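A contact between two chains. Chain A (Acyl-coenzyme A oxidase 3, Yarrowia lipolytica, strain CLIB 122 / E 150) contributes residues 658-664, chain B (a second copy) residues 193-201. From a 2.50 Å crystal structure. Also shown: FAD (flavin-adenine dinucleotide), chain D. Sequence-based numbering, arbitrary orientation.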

# COMPACT_ATOMS: atom_id res chain seq x y z
N HIS A 658 -24.21 12.31 -0.90
CA HIS A 658 -23.09 13.18 -0.56
C HIS A 658 -21.92 13.10 -1.58
O HIS A 658 -21.38 14.11 -1.97
CB HIS A 658 -22.55 12.88 0.83
CG HIS A 658 -23.55 13.11 1.91
ND1 HIS A 658 -24.09 14.36 2.17
CD2 HIS A 658 -24.10 12.26 2.82
CE1 HIS A 658 -24.97 14.24 3.15
NE2 HIS A 658 -24.98 12.99 3.57
N TYR A 659 -21.56 11.88 -1.96
CA TYR A 659 -20.59 11.56 -3.01
C TYR A 659 -20.90 12.24 -4.32
O TYR A 659 -20.05 12.94 -4.87
CB TYR A 659 -20.64 10.04 -3.24
CG TYR A 659 -19.58 9.40 -4.08
CD1 TYR A 659 -18.31 9.92 -4.19
CD2 TYR A 659 -19.82 8.20 -4.67
CE1 TYR A 659 -17.34 9.29 -4.93
CE2 TYR A 659 -18.85 7.54 -5.41
CZ TYR A 659 -17.61 8.08 -5.52
OH TYR A 659 -16.62 7.43 -6.25
N PHE A 660 -22.13 12.11 -4.81
CA PHE A 660 -22.51 12.86 -6.03
C PHE A 660 -22.42 14.39 -5.78
O PHE A 660 -21.99 15.14 -6.68
CB PHE A 660 -23.91 12.43 -6.53
CG PHE A 660 -24.30 12.97 -7.91
CD1 PHE A 660 -23.66 12.52 -9.06
CD2 PHE A 660 -25.35 13.85 -8.05
CE1 PHE A 660 -24.04 12.95 -10.33
CE2 PHE A 660 -25.74 14.32 -9.30
CZ PHE A 660 -25.09 13.85 -10.45
N ALA A 661 -22.78 14.83 -4.57
CA ALA A 661 -22.71 16.25 -4.24
C ALA A 661 -21.29 16.73 -4.29
O ALA A 661 -21.05 17.83 -4.78
CB ALA A 661 -23.34 16.57 -2.87
N LYS A 662 -20.35 15.91 -3.77
CA LYS A 662 -18.95 16.31 -3.56
C LYS A 662 -18.25 16.43 -4.92
O LYS A 662 -17.55 17.41 -5.20
CB LYS A 662 -18.21 15.31 -2.63
CG LYS A 662 -17.34 15.95 -1.56
CD LYS A 662 -16.23 16.75 -2.16
CE LYS A 662 -15.24 17.29 -1.11
NZ LYS A 662 -15.83 18.26 -0.16
N VAL A 663 -18.48 15.44 -5.77
CA VAL A 663 -17.94 15.43 -7.10
C VAL A 663 -18.34 16.66 -7.93
O VAL A 663 -17.46 17.30 -8.50
CB VAL A 663 -18.28 14.09 -7.81
CG1 VAL A 663 -18.28 14.19 -9.32
CG2 VAL A 663 -17.31 13.03 -7.34
N ASN A 664 -19.64 16.99 -7.95
CA ASN A 664 -20.16 18.16 -8.70
C ASN A 664 -19.73 19.48 -8.12
O ASN A 664 -19.48 20.37 -8.86
CB ASN A 664 -21.70 18.11 -8.82
CG ASN A 664 -22.14 17.04 -9.81
OD1 ASN A 664 -22.36 15.89 -9.45
ND2 ASN A 664 -22.17 17.40 -11.06
N ASN B 193 -32.90 6.18 -11.39
CA ASN B 193 -32.53 6.95 -10.22
C ASN B 193 -31.04 7.27 -10.24
O ASN B 193 -30.30 6.73 -11.03
CB ASN B 193 -32.95 6.27 -8.90
CG ASN B 193 -32.22 4.97 -8.64
OD1 ASN B 193 -32.70 3.91 -8.97
ND2 ASN B 193 -31.07 5.06 -8.01
N THR B 194 -30.62 8.18 -9.38
CA THR B 194 -29.25 8.65 -9.33
C THR B 194 -28.29 7.53 -8.97
O THR B 194 -27.11 7.61 -9.26
CB THR B 194 -29.09 9.82 -8.36
OG1 THR B 194 -29.93 10.89 -8.79
CG2 THR B 194 -27.69 10.31 -8.36
N GLY B 195 -28.80 6.51 -8.32
CA GLY B 195 -28.03 5.33 -8.01
C GLY B 195 -27.56 4.64 -9.27
O GLY B 195 -26.54 4.01 -9.27
N ALA B 196 -28.34 4.74 -10.33
CA ALA B 196 -28.01 4.12 -11.60
C ALA B 196 -27.11 4.95 -12.51
O ALA B 196 -26.77 4.52 -13.59
CB ALA B 196 -29.27 3.68 -12.32
N THR B 197 -26.76 6.15 -12.08
CA THR B 197 -25.80 6.98 -12.77
C THR B 197 -24.57 6.14 -13.21
O THR B 197 -23.95 5.51 -12.38
CB THR B 197 -25.39 8.17 -11.86
OG1 THR B 197 -26.55 8.97 -11.46
CG2 THR B 197 -24.38 9.07 -12.54
N LYS B 198 -24.23 6.14 -14.49
CA LYS B 198 -22.99 5.49 -14.91
C LYS B 198 -21.82 6.18 -14.21
O LYS B 198 -21.84 7.42 -13.99
CB LYS B 198 -22.79 5.53 -16.41
CG LYS B 198 -23.81 4.83 -17.24
CD LYS B 198 -23.79 3.34 -17.01
CE LYS B 198 -24.90 2.63 -17.78
NZ LYS B 198 -24.81 1.18 -17.48
N TRP B 199 -20.83 5.39 -13.83
CA TRP B 199 -19.74 5.89 -12.98
C TRP B 199 -18.44 5.26 -13.35
O TRP B 199 -18.41 4.11 -13.80
CB TRP B 199 -20.05 5.66 -11.51
CG TRP B 199 -19.41 6.67 -10.55
CD1 TRP B 199 -18.22 6.53 -9.93
CD2 TRP B 199 -19.94 7.91 -10.11
NE1 TRP B 199 -17.97 7.60 -9.12
CE2 TRP B 199 -19.03 8.46 -9.20
CE3 TRP B 199 -21.09 8.63 -10.40
CZ2 TRP B 199 -19.23 9.70 -8.59
CZ3 TRP B 199 -21.31 9.85 -9.78
CH2 TRP B 199 -20.39 10.35 -8.86
N TRP B 200 -17.38 6.02 -13.17
CA TRP B 200 -16.03 5.64 -13.58
C TRP B 200 -15.84 5.47 -15.08
O TRP B 200 -14.92 4.78 -15.50
CB TRP B 200 -15.52 4.36 -12.83
CG TRP B 200 -15.42 4.57 -11.38
CD1 TRP B 200 -16.03 3.87 -10.38
CD2 TRP B 200 -14.63 5.57 -10.73
NE1 TRP B 200 -15.67 4.39 -9.13
CE2 TRP B 200 -14.80 5.42 -9.35
CE3 TRP B 200 -13.78 6.57 -11.20
CZ2 TRP B 200 -14.17 6.26 -8.45
CZ3 TRP B 200 -13.17 7.39 -10.28
CH2 TRP B 200 -13.37 7.24 -8.95
N ILE B 201 -16.62 6.18 -15.89
CA ILE B 201 -16.52 5.94 -17.35
C ILE B 201 -15.37 6.75 -17.97
O ILE B 201 -15.48 7.97 -18.19
CB ILE B 201 -17.82 6.26 -18.07
CG1 ILE B 201 -19.02 5.71 -17.28
CG2 ILE B 201 -17.76 5.69 -19.47
CD1 ILE B 201 -18.91 4.22 -17.02
PA FAD D . -18.62 -3.67 -5.59
O1A FAD D . -18.81 -4.64 -6.69
O2A FAD D . -19.78 -3.17 -4.81
O5B FAD D . -17.63 -4.22 -4.50
C5B FAD D . -17.30 -3.34 -3.44
C4B FAD D . -16.66 -4.13 -2.33
O4B FAD D . -17.60 -5.09 -1.86
C3B FAD D . -15.49 -4.89 -2.90
O3B FAD D . -14.39 -4.81 -2.02
C2B FAD D . -15.94 -6.31 -2.95
O2B FAD D . -14.85 -7.18 -2.68
C1B FAD D . -17.03 -6.39 -1.90
N9A FAD D . -17.99 -7.36 -2.42
C8A FAD D . -18.85 -7.15 -3.43
N7A FAD D . -19.56 -8.26 -3.67
C5A FAD D . -19.15 -9.21 -2.82
C6A FAD D . -19.49 -10.62 -2.55
N6A FAD D . -20.44 -11.27 -3.24
N1A FAD D . -18.81 -11.23 -1.57
C2A FAD D . -17.86 -10.61 -0.87
N3A FAD D . -17.50 -9.33 -1.06
C4A FAD D . -18.10 -8.61 -2.01
N1 FAD D . -16.13 0.84 -15.50
C2 FAD D . -16.48 0.95 -16.79
O2 FAD D . -17.49 0.37 -17.17
N3 FAD D . -15.77 1.63 -17.67
C4 FAD D . -14.67 2.27 -17.34
O4 FAD D . -14.05 2.89 -18.19
C4X FAD D . -14.21 2.21 -15.95
N5 FAD D . -13.10 2.83 -15.56
C5X FAD D . -12.72 2.77 -14.28
C6 FAD D . -11.58 3.45 -13.91
C7 FAD D . -11.16 3.40 -12.60
C7M FAD D . -9.91 4.13 -12.20
C8 FAD D . -11.94 2.64 -11.61
C8M FAD D . -11.49 2.58 -10.18
C9 FAD D . -13.08 1.96 -11.98
C9A FAD D . -13.50 2.00 -13.29
N10 FAD D . -14.66 1.32 -13.69
C10 FAD D . -15.04 1.43 -15.02
C1' FAD D . -15.49 0.56 -12.75
C2' FAD D . -14.83 -0.69 -12.17
O2' FAD D . -14.90 -1.77 -13.09
C3' FAD D . -15.50 -1.08 -10.85
O3' FAD D . -14.96 -0.26 -9.83
C4' FAD D . -15.28 -2.52 -10.41
O4' FAD D . -15.35 -3.36 -11.56
C5' FAD D . -16.37 -3.02 -9.47
O5' FAD D . -16.25 -2.58 -8.13
P FAD D . -17.47 -1.83 -7.43
O1P FAD D . -17.09 -0.43 -7.14
O2P FAD D . -18.68 -2.08 -8.24
O3P FAD D . -17.64 -2.48 -6.00

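Nearly two turns of a longer helix from chain A pack against an irregular segment of chain B. The contact is small, 299 Å² counted over both sides, and mostly apolar. Trp B199 is at its centre and has the largest covered area of any residue in the two stretches.

The helix offers Tyr A659, Phe A660 and Val A663. Tyr A659 and Val A663 are four residues apart, so they lie on the same side of the helix, and both CA-to-CB bonds point toward chain B. Their backbones are joined by the helical hydrogen bond from Val A663 N to Tyr A659 O, 3.1 Å. Phe A660 starts out sideways. Its chi1 of -170° (t) carries the ring nearer to chain B, and chi2 of 69° sets the tilt of the ring. Tyr A659 is also t, at -169°, which carries its hydroxyl out to the tryptophans.

Trp B199 points toward the helix from a short strand. With chi1 at -152° (t) and chi2 at -92°, its indole reaches all three helix side chains. Its CZ3 meets Phe A660 CD1 at 3.6 Å, edge near edge. Its CZ2 lies 4.0 Å from Val A663 CG2 and 3.8 Å from Tyr A659 CZ, over one face of the tyrosine ring. The Tyr A659 ring and the six-membered ring of Trp B199 are inclined at 45°, with centroids 5.0 Å apart. A large flat side chain suits this place because it can touch several neighbours at once. The short branched Val A663 adds a methyl contact beside the tyrosine.

The one hydrogen bond between the stretches is weak. Trp B199 NE1 donates to Tyr A659 OH at 3.2 Å, with an angle of 135° at the hydrogen. It gives the indole nitrogen a polar partner in a buried setting. The same Tyr A659 OH lies 3.5 Å from Trp B200 CZ2. Trp B200 starts sideways, and its m rotamer (-63°) brings the end of its indole nearer to the helix. FAD C8 lies over one face of that indole.

Two threonines add to the contact with Phe A660. Thr B194 CG2 sits over one face of the ring, 4.3 Å from Phe A660 CD2. Thr B197 CG2 is 4.5 Å from Phe A660 CE1. Both threonines are m, and both present a methyl to the phenylalanine. Thr B197 OG1 donates to Thr B194 O at 2.6 Å, so its hydroxyl is satisfied within chain B while its methyl lies near the ring.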